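PDB 1YB3: DUF3201 domain-containing protein from Pyrococcus furiosus, which is of unknown function and belongs to the DUF3201 family of uncharacterised proteins. Local coordinates for residues N49-I54 against E115-D120; I99-R104 against A169-L174. One frame throughout, in Å; residues are numbered along the deposited sequence.

Interaction 1. Residues N49-I54 against E115-D120; sequences NAYLYI and ENFLED
The rings of Y51 and F117 lie against each other in a face-to-face stack. Their centroids are 4.0 Å apart and the planes are tilted by 20°. The stack is shifted rather than eclipsed. F117 CD2 sits above the rim of the Y51 ring, 3.4 Å from Y51 CD2, while Y51 CZ lies over the centre of the F117 ring. F117 CB also rides over the same tyrosine ring, 4.0 Å from its centroid, as a CH-pi contact. F117 CG stands between its own backbone N and carbonyl carbon (chi1 71°), and this turns the ring face to the tyrosine.

N116 grips the backbone of the same tyrosine. Its ND2 donates to Y51 O at 3.1 Å, coming from above the carbonyl plane. The bond is bent, with an N-H...O angle of 149°. The other end of the amide works through water 1, which accepts from Y51 N at 2.8 Å and donates to N116 OD1 at 2.7 Å. One side-chain amide thus serves both backbone polar groups of Y51, the O directly and the N through the water.

With an alanine at Y51 the ring is gone, which would probably leave one face of F117 without its stacking partner.

The loop itself is tightened by E119 OE1, which accepts from E115 N. W58 of strand 57-60 touches N116 and F117, so the two-stranded hairpin meets the loop through both its strands. The chemistry is mixed: the aromatic pair gives most of the buried area, and the amide and water tie the loop to the edge of strand 51-54.

Interaction 2. Residues I99-R104 against A169-L174; sequences IEDVIR and ARRYNL
D101 OD2 takes a hydrogen bond from Y172 OH at 2.5 Å, a short one. The same oxygen is also approached by R171, with NH1 3.3 Å from D101 OD2. That pair is a salt bridge, but as a hydrogen bond it is weak, its N-H...O angle being only 128°. One carboxylate oxygen thus serves two donors from consecutive residues.

The hydroxyl meets D101 OD2 from above the carboxylate plane, 53° out of it. Seen from the tyrosine, D101 OD2 lies at the ring edge, in the ring plane. The ring plane stands steeply to the carboxylate. The guanidinium is turned less steeply against it, at 37°. The negative charge of D101 is likely to be partly balanced by R171, and the hydroxyl adds a short hydrogen bond from an uncharged donor.

The two donor side chains also pack together. Y172 CE2 lies 4.0 Å above the plane of the R171 guanidinium, over its centre. The arginine chain is bent at chi3, which folds its end back over the tyrosine and brings NH1 to the carboxylate.

Behind them, the helix ends in a Schellman motif. L174 N bonds to A169 O at 2.9 Å and N173 N to R170 O at 3.0 Å. N173 is the C-prime residue, with positive phi. Y172 N also bonds to A169 O.

The contact joins the C-terminal end of helix 155-171 to the side of helix 96-105. Beside it, D101 touches L168, and the Y172 ring packs edge-to-face with F98. The buried V102 meets F165 and L168 of helix 155-171, and the buried I99 packs on V133, W134 and I137 of helix 130-138.

Overall arrangement
Interactions 1 and 2 are separate surface contacts. Their centres lie 23 Å apart, their nearest atoms about 10 Å, and they do not touch. Along the chain their segments alternate: 49-54, 99-104, 115-120, 169-174. Interaction 1 fastens the two-stranded hairpin to the loop between strands 108-112 and 120-123, at one edge of the seven-stranded antiparallel sheet. Interaction 2 joins helix 96-105 to the end of helix 155-171, close to the C-terminus. Strand 108-112 follows helix 96-105 closely and leads to the loop of interaction 1, so one short run of chain serves both. With the function unknown, neither contact can be assigned to an active site or ligand pocket.

Interaction 1. Residues N49-I54 against E115-D120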
ATOM      1  N   ASN A  49      13.398  -8.436  -1.202  1.00 24.14           N
ATOM      2  CA  ASN A  49      13.818  -8.056   0.165  1.00 26.16           C
ATOM      3  C   ASN A  49      12.854  -7.157   0.945  1.00 26.49           C
ATOM      4  O   ASN A  49      13.207  -6.585   1.984  1.00 28.02           O
ATOM      5  CB  ASN A  49      15.247  -7.481   0.158  1.00 27.73           C
ATOM      6  CG  ASN A  49      16.248  -8.428  -0.477  1.00 29.85           C
ATOM      7  OD1 ASN A  49      16.111  -9.653  -0.390  1.00 31.39           O
ATOM      8  ND2 ASN A  49      17.256  -7.868  -1.127  1.00 34.30           N
ATOM      9  N   ALA A  50      11.630  -7.066   0.447  1.00 23.96           N
ATOM     10  CA  ALA A  50      10.560  -6.356   1.129  1.00 25.62           C
ATOM     11  C   ALA A  50      10.036  -7.205   2.290  1.00 24.76           C
ATOM     12  O   ALA A  50      10.107  -8.446   2.240  1.00 26.79           O
ATOM     13  CB  ALA A  50       9.425  -6.056   0.118  1.00 24.40           C
ATOM     14  N   TYR A  51       9.499  -6.565   3.332  1.00 21.66           N
ATOM     15  CA  TYR A  51       8.956  -7.304   4.459  1.00 20.30           C
ATOM     16  C   TYR A  51       7.434  -7.364   4.346  1.00 22.49           C
ATOM     17  O   TYR A  51       6.810  -6.442   3.789  1.00 23.92           O
ATOM     18  CB  TYR A  51       9.317  -6.625   5.788  1.00 24.97           C
ATOM     19  CG  TYR A  51      10.749  -6.797   6.272  1.00 25.44           C
ATOM     20  CD1 TYR A  51      11.026  -7.505   7.452  1.00 27.38           C
ATOM     21  CD2 TYR A  51      11.812  -6.232   5.575  1.00 27.41           C
ATOM     22  CE1 TYR A  51      12.343  -7.645   7.918  1.00 25.73           C
ATOM     23  CE2 TYR A  51      13.130  -6.376   6.029  1.00 27.53           C
ATOM     24  CZ  TYR A  51      13.372  -7.077   7.205  1.00 27.22           C
ATOM     25  OH  TYR A  51      14.663  -7.215   7.652  1.00 28.20           O
ATOM     26  N   LEU A  52       6.834  -8.415   4.892  1.00 24.56           N
ATOM     27  CA  LEU A  52       5.389  -8.407   5.096  1.00 29.41           C
ATOM     28  C   LEU A  52       5.039  -8.832   6.513  1.00 29.96           C
ATOM     29  O   LEU A  52       5.818  -9.512   7.192  1.00 31.34           O
ATOM     30  CB  LEU A  52       4.640  -9.225   4.028  1.00 33.01           C
ATOM     31  CG  LEU A  52       4.536 -10.739   4.189  1.00 32.50           C
ATOM     32  CD1 LEU A  52       3.581 -11.329   3.148  1.00 35.09           C
ATOM     33  CD2 LEU A  52       5.902 -11.375   4.085  1.00 36.52           C
ATOM     34  N   TYR A  53       3.876  -8.386   6.963  1.00 31.24           N
ATOM     35  CA  TYR A  53       3.426  -8.632   8.308  1.00 28.71           C
ATOM     36  C   TYR A  53       2.637  -9.936   8.333  1.00 30.67           C
ATOM     37  O   TYR A  53       1.467  -9.972   7.929  1.00 27.06           O
ATOM     38  CB  TYR A  53       2.564  -7.457   8.787  1.00 31.59           C
ATOM     39  CG  TYR A  53       2.398  -7.369  10.291  1.00 31.92           C
ATOM     40  CD1 TYR A  53       3.460  -6.982  11.113  1.00 32.74           C
ATOM     41  CD2 TYR A  53       1.171  -7.657  10.890  1.00 31.23           C
ATOM     42  CE1 TYR A  53       3.305  -6.892  12.497  1.00 31.58           C
ATOM     43  CE2 TYR A  53       1.001  -7.570  12.269  1.00 31.52           C
ATOM     44  CZ  TYR A  53       2.074  -7.190  13.066  1.00 32.67           C
ATOM     45  OH  TYR A  53       1.904  -7.106  14.432  1.00 35.47           O
ATOM     46  N   ILE A  54       3.288 -11.005   8.793  1.00 33.03           N
ATOM     47  CA  ILE A  54       2.639 -12.327   8.898  1.00 37.78           C
ATOM     48  C   ILE A  54       2.536 -12.765  10.342  1.00 41.06           C
ATOM     49  O   ILE A  54       3.542 -12.786  11.067  1.00 40.33           O
ATOM     50  CB  ILE A  54       3.407 -13.463   8.176  1.00 39.11           C
ATOM     51  CG1 ILE A  54       4.086 -12.985   6.904  1.00 36.52           C
ATOM     52  CG2 ILE A  54       2.465 -14.661   7.912  1.00 40.31           C
ATOM     53  CD1 ILE A  54       5.186 -13.925   6.446  1.00 38.83           C
ATOM     54  N   GLU A 115      11.029   2.437   6.190  1.00 27.28           N
ATOM     55  CA  GLU A 115      10.948   0.974   6.308  1.00 27.83           C
ATOM     56  C   GLU A 115       9.686   0.511   7.032  1.00 26.63           C
ATOM     57  O   GLU A 115       9.454   0.895   8.179  1.00 26.14           O
ATOM     58  CB  GLU A 115      12.178   0.426   7.057  1.00 30.40           C
ATOM     59  CG  GLU A 115      13.526   0.941   6.549  1.00 35.68           C
ATOM     60  CD  GLU A 115      13.836   0.528   5.123  1.00 38.43           C
ATOM     61  OE1 GLU A 115      13.263  -0.473   4.639  1.00 38.74           O
ATOM     62  OE2 GLU A 115      14.668   1.212   4.487  1.00 43.70           O
ATOM     63  N   ASN A 116       8.871  -0.336   6.386  1.00 22.45           N
ATOM     64  CA  ASN A 116       7.659  -0.810   7.051  1.00 22.34           C
ATOM     65  C   ASN A 116       7.908  -1.616   8.318  1.00 21.76           C
ATOM     66  O   ASN A 116       7.151  -1.526   9.260  1.00 27.26           O
ATOM     67  CB  ASN A 116       6.712  -1.570   6.093  1.00 21.65           C
ATOM     68  CG  ASN A 116       7.362  -2.782   5.442  1.00 23.93           C
ATOM     69  OD1 ASN A 116       8.561  -3.058   5.629  1.00 24.39           O
ATOM     70  ND2 ASN A 116       6.568  -3.518   4.652  1.00 24.58           N
ATOM     71  N   PHE A 117       8.983  -2.396   8.338  1.00 24.72           N
ATOM     72  CA  PHE A 117       9.243  -3.255   9.490  1.00 26.48           C
ATOM     73  C   PHE A 117       9.774  -2.458  10.698  1.00 30.03           C
ATOM     74  O   PHE A 117       9.692  -2.925  11.843  1.00 32.47           O
ATOM     75  CB  PHE A 117      10.206  -4.384   9.109  1.00 27.98           C
ATOM     76  CG  PHE A 117      11.611  -3.926   8.866  1.00 27.92           C
ATOM     77  CD1 PHE A 117      12.548  -3.929   9.911  1.00 30.89           C
ATOM     78  CD2 PHE A 117      12.012  -3.484   7.614  1.00 28.83           C
ATOM     79  CE1 PHE A 117      13.845  -3.502   9.700  1.00 30.20           C
ATOM     80  CE2 PHE A 117      13.314  -3.050   7.390  1.00 30.86           C
ATOM     81  CZ  PHE A 117      14.235  -3.062   8.446  1.00 30.17           C
ATOM     82  N   LEU A 118      10.302  -1.264  10.434  1.00 29.63           N
ATOM     83  CA  LEU A 118      10.975  -0.468  11.461  1.00 30.12           C
ATOM     84  C   LEU A 118      10.188   0.760  11.910  1.00 29.39           C
ATOM     85  O   LEU A 118      10.034   0.984  13.095  1.00 32.18           O
ATOM     86  CB  LEU A 118      12.362  -0.039  10.985  1.00 28.61           C
ATOM     87  CG  LEU A 118      13.311   0.552  12.045  1.00 29.88           C
ATOM     88  CD1 LEU A 118      13.630  -0.489  13.129  1.00 29.40           C
ATOM     89  CD2 LEU A 118      14.580   1.076  11.391  1.00 30.40           C
ATOM     90  N   GLU A 119       9.700   1.559  10.961  1.00 28.18           N
ATOM     91  CA  GLU A 119       9.090   2.829  11.299  1.00 29.45           C
ATOM     92  C   GLU A 119       7.585   2.789  11.123  1.00 29.49           C
ATOM     93  O   GLU A 119       7.049   3.452  10.232  1.00 31.04           O
ATOM     94  CB  GLU A 119       9.680   3.957  10.442  1.00 31.41           C
ATOM     95  CG  GLU A 119      11.121   4.347  10.764  1.00 31.81           C
ATOM     96  CD  GLU A 119      12.119   3.971   9.689  1.00 34.01           C
ATOM     97  OE1 GLU A 119      11.751   3.870   8.500  1.00 33.56           O
ATOM     98  OE2 GLU A 119      13.306   3.812  10.027  1.00 37.51           O
ATOM     99  N   ASP A 120       6.905   2.021  11.971  1.00 30.97           N
ATOM    100  CA  ASP A 120       5.451   1.911  11.898  1.00 32.26           C
ATOM    101  C   ASP A 120       4.717   2.948  12.750  1.00 32.51           C
ATOM    102  O   ASP A 120       4.794   2.939  13.983  1.00 34.45           O
ATOM    103  CB  ASP A 120       4.980   0.487  12.182  0.65 33.51           C
ATOM    104  CG  ASP A 120       3.538   0.271  11.787  0.65 34.76           C
ATOM    105  OD1 ASP A 120       3.240   0.207  10.560  0.65 31.82           O
ATOM    106  OD2 ASP A 120       2.705   0.171  12.712  0.65 35.11           O
TER
HETATM  107  O   HOH W   1       9.764  -3.778   3.321  1.00 27.95           O

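Interaction 2. Residues I99-R104 against A169-L174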
ATOM      1  N   ILE A  99      -4.744  12.188   8.320  1.00 23.33           N
ATOM      2  CA  ILE A  99      -4.420  10.974   9.069  1.00 26.25           C
ATOM      3  C   ILE A  99      -5.672  10.336   9.697  1.00 25.95           C
ATOM      4  O   ILE A  99      -5.899   9.128   9.553  1.00 26.45           O
ATOM      5  CB  ILE A  99      -3.353  11.257  10.174  1.00 25.80           C
ATOM      6  CG1 ILE A  99      -2.086  11.902   9.582  1.00 29.24           C
ATOM      7  CG2 ILE A  99      -3.075  10.007  11.004  1.00 26.17           C
ATOM      8  CD1 ILE A  99      -1.450  11.187   8.414  1.00 28.53           C
ATOM      9  N   GLU A 100      -6.485  11.153  10.382  1.00 27.60           N
ATOM     10  CA  GLU A 100      -7.746  10.675  10.983  1.00 29.46           C
ATOM     11  C   GLU A 100      -8.700  10.064   9.937  1.00 27.17           C
ATOM     12  O   GLU A 100      -9.292   8.992  10.155  1.00 26.72           O
ATOM     13  CB  GLU A 100      -8.461  11.801  11.754  1.00 31.49           C
ATOM     14  CG  GLU A 100      -7.705  12.280  12.988  0.65 34.39           C
ATOM     15  CD  GLU A 100      -8.315  13.519  13.623  0.65 35.42           C
ATOM     16  OE1 GLU A 100      -9.015  14.292  12.925  0.65 37.67           O
ATOM     17  OE2 GLU A 100      -8.074  13.725  14.831  0.65 39.33           O
ATOM     18  N   ASP A 101      -8.831  10.747   8.801  1.00 21.70           N
ATOM     19  CA  ASP A 101      -9.709  10.312   7.710  1.00 22.30           C
ATOM     20  C   ASP A 101      -9.246   9.008   7.065  1.00 21.49           C
ATOM     21  O   ASP A 101     -10.064   8.110   6.778  1.00 21.59           O
ATOM     22  CB  ASP A 101      -9.785  11.399   6.631  1.00 24.02           C
ATOM     23  CG  ASP A 101     -10.621  12.599   7.052  1.00 28.92           C
ATOM     24  OD1 ASP A 101     -11.139  12.612   8.189  1.00 30.23           O
ATOM     25  OD2 ASP A 101     -10.756  13.534   6.234  1.00 29.91           O
ATOM     26  N   VAL A 102      -7.946   8.890   6.818  1.00 19.80           N
ATOM     27  CA  VAL A 102      -7.447   7.667   6.187  1.00 18.16           C
ATOM     28  C   VAL A 102      -7.639   6.436   7.110  1.00 18.18           C
ATOM     29  O   VAL A 102      -8.039   5.376   6.660  1.00 19.56           O
ATOM     30  CB  VAL A 102      -6.000   7.844   5.628  0.65 19.55           C
ATOM     31  CG1 VAL A 102      -4.959   7.914   6.764  0.65 16.60           C
ATOM     32  CG2 VAL A 102      -5.681   6.752   4.616  0.65 18.86           C
ATOM     33  N   ILE A 103      -7.406   6.615   8.408  1.00 20.72           N
ATOM     34  CA  ILE A 103      -7.613   5.543   9.372  1.00 21.50           C
ATOM     35  C   ILE A 103      -9.073   5.051   9.373  1.00 21.75           C
ATOM     36  O   ILE A 103      -9.333   3.845   9.473  1.00 22.65           O
ATOM     37  CB  ILE A 103      -7.139   5.966  10.787  1.00 21.88           C
ATOM     38  CG1 ILE A 103      -5.610   6.071  10.785  1.00 23.29           C
ATOM     39  CG2 ILE A 103      -7.656   4.985  11.869  1.00 23.80           C
ATOM     40  CD1 ILE A 103      -5.024   6.688  12.063  1.00 24.64           C
ATOM     41  N   ARG A 104     -10.016   5.980   9.234  1.00 21.26           N
ATOM     42  CA  ARG A 104     -11.440   5.616   9.214  1.00 23.35           C
ATOM     43  C   ARG A 104     -11.895   5.033   7.880  1.00 23.03           C
ATOM     44  O   ARG A 104     -12.922   4.359   7.828  1.00 20.60           O
ATOM     45  CB  ARG A 104     -12.327   6.820   9.599  1.00 24.26           C
ATOM     46  CG  ARG A 104     -12.111   7.311  11.055  1.00 26.63           C
ATOM     47  CD  ARG A 104     -12.836   8.634  11.313  1.00 30.58           C
ATOM     48  N   ALA A 169      -7.501  11.671  -1.178  1.00 17.71           N
ATOM     49  CA  ALA A 169      -6.293  12.455  -1.432  1.00 18.61           C
ATOM     50  C   ALA A 169      -6.573  13.766  -2.162  1.00 19.17           C
ATOM     51  O   ALA A 169      -5.987  14.780  -1.822  1.00 19.33           O
ATOM     52  CB  ALA A 169      -5.274  11.619  -2.208  1.00 22.01           C
ATOM     53  N   ARG A 170      -7.478  13.724  -3.149  1.00 21.57           N
ATOM     54  CA  ARG A 170      -7.896  14.937  -3.875  1.00 24.15           C
ATOM     55  C   ARG A 170      -8.447  16.004  -2.921  1.00 22.56           C
ATOM     56  O   ARG A 170      -8.157  17.197  -3.078  1.00 23.80           O
ATOM     57  CB  ARG A 170      -8.947  14.599  -4.948  1.00 23.64           C
ATOM     58  CG  ARG A 170      -8.404  13.907  -6.173  1.00 28.55           C
ATOM     59  CD  ARG A 170      -9.384  14.049  -7.343  1.00 28.59           C
ATOM     60  NE  ARG A 170      -8.942  13.299  -8.513  1.00 31.39           N
ATOM     61  CZ  ARG A 170      -9.529  12.199  -8.963  1.00 33.73           C
ATOM     62  NH1 ARG A 170     -10.605  11.702  -8.344  1.00 34.99           N
ATOM     63  NH2 ARG A 170      -9.041  11.591 -10.039  1.00 35.03           N
ATOM     64  N   ARG A 171      -9.219  15.575  -1.923  1.00 25.21           N
ATOM     65  CA  ARG A 171      -9.791  16.493  -0.920  1.00 26.96           C
ATOM     66  C   ARG A 171      -8.726  17.283  -0.154  1.00 27.33           C
ATOM     67  O   ARG A 171      -8.978  18.410   0.293  1.00 28.96           O
ATOM     68  CB  ARG A 171     -10.644  15.739   0.095  1.00 26.98           C
ATOM     69  CG  ARG A 171     -11.996  15.237  -0.385  1.00 31.71           C
ATOM     70  CD  ARG A 171     -12.741  14.546   0.795  1.00 35.15           C
ATOM     71  NE  ARG A 171     -12.688  15.357   2.013  1.00 41.19           N
ATOM     72  CZ  ARG A 171     -12.656  14.881   3.259  1.00 43.21           C
ATOM     73  NH1 ARG A 171     -12.671  13.571   3.502  1.00 41.54           N
ATOM     74  NH2 ARG A 171     -12.602  15.731   4.277  1.00 44.73           N
ATOM     75  N   TYR A 172      -7.544  16.681   0.000  1.00 22.38           N
ATOM     76  CA  TYR A 172      -6.426  17.309   0.684  1.00 21.52           C
ATOM     77  C   TYR A 172      -5.339  17.833  -0.259  1.00 22.15           C
ATOM     78  O   TYR A 172      -4.239  18.180   0.192  1.00 22.55           O
ATOM     79  CB  TYR A 172      -5.842  16.329   1.718  1.00 22.59           C
ATOM     80  CG  TYR A 172      -6.772  16.131   2.895  1.00 23.10           C
ATOM     81  CD1 TYR A 172      -6.664  16.935   4.033  1.00 24.67           C
ATOM     82  CD2 TYR A 172      -7.790  15.175   2.855  1.00 21.90           C
ATOM     83  CE1 TYR A 172      -7.523  16.775   5.111  1.00 26.03           C
ATOM     84  CE2 TYR A 172      -8.657  15.001   3.939  1.00 23.61           C
ATOM     85  CZ  TYR A 172      -8.514  15.813   5.058  1.00 24.98           C
ATOM     86  OH  TYR A 172      -9.374  15.658   6.126  1.00 28.21           O
ATOM     87  N   ASN A 173      -5.651  17.889  -1.561  1.00 22.42           N
ATOM     88  CA  ASN A 173      -4.733  18.412  -2.569  1.00 21.77           C
ATOM     89  C   ASN A 173      -3.449  17.591  -2.688  1.00 20.53           C
ATOM     90  O   ASN A 173      -2.379  18.114  -3.031  1.00 21.79           O
ATOM     91  CB  ASN A 173      -4.389  19.888  -2.282  1.00 24.87           C
ATOM     92  CG  ASN A 173      -3.836  20.584  -3.492  1.00 24.49           C
ATOM     93  OD1 ASN A 173      -4.409  20.484  -4.571  1.00 23.13           O
ATOM     94  ND2 ASN A 173      -2.706  21.274  -3.331  1.00 27.71           N
ATOM     95  N   LEU A 174      -3.568  16.303  -2.394  1.00 19.57           N
ATOM     96  CA  LEU A 174      -2.428  15.379  -2.433  1.00 20.16           C
ATOM     97  C   LEU A 174      -2.299  14.633  -3.765  1.00 22.55           C
ATOM     98  O   LEU A 174      -1.177  14.263  -4.168  1.00 22.63           O
ATOM     99  CB  LEU A 174      -2.521  14.370  -1.274  1.00 21.69           C
ATOM    100  CG  LEU A 174      -2.347  14.943   0.143  1.00 23.26           C
ATOM    101  CD1 LEU A 174      -2.664  13.867   1.157  1.00 21.22           C
ATOM    102  CD2 LEU A 174      -0.953  15.515   0.379  1.00 26.63           C
TER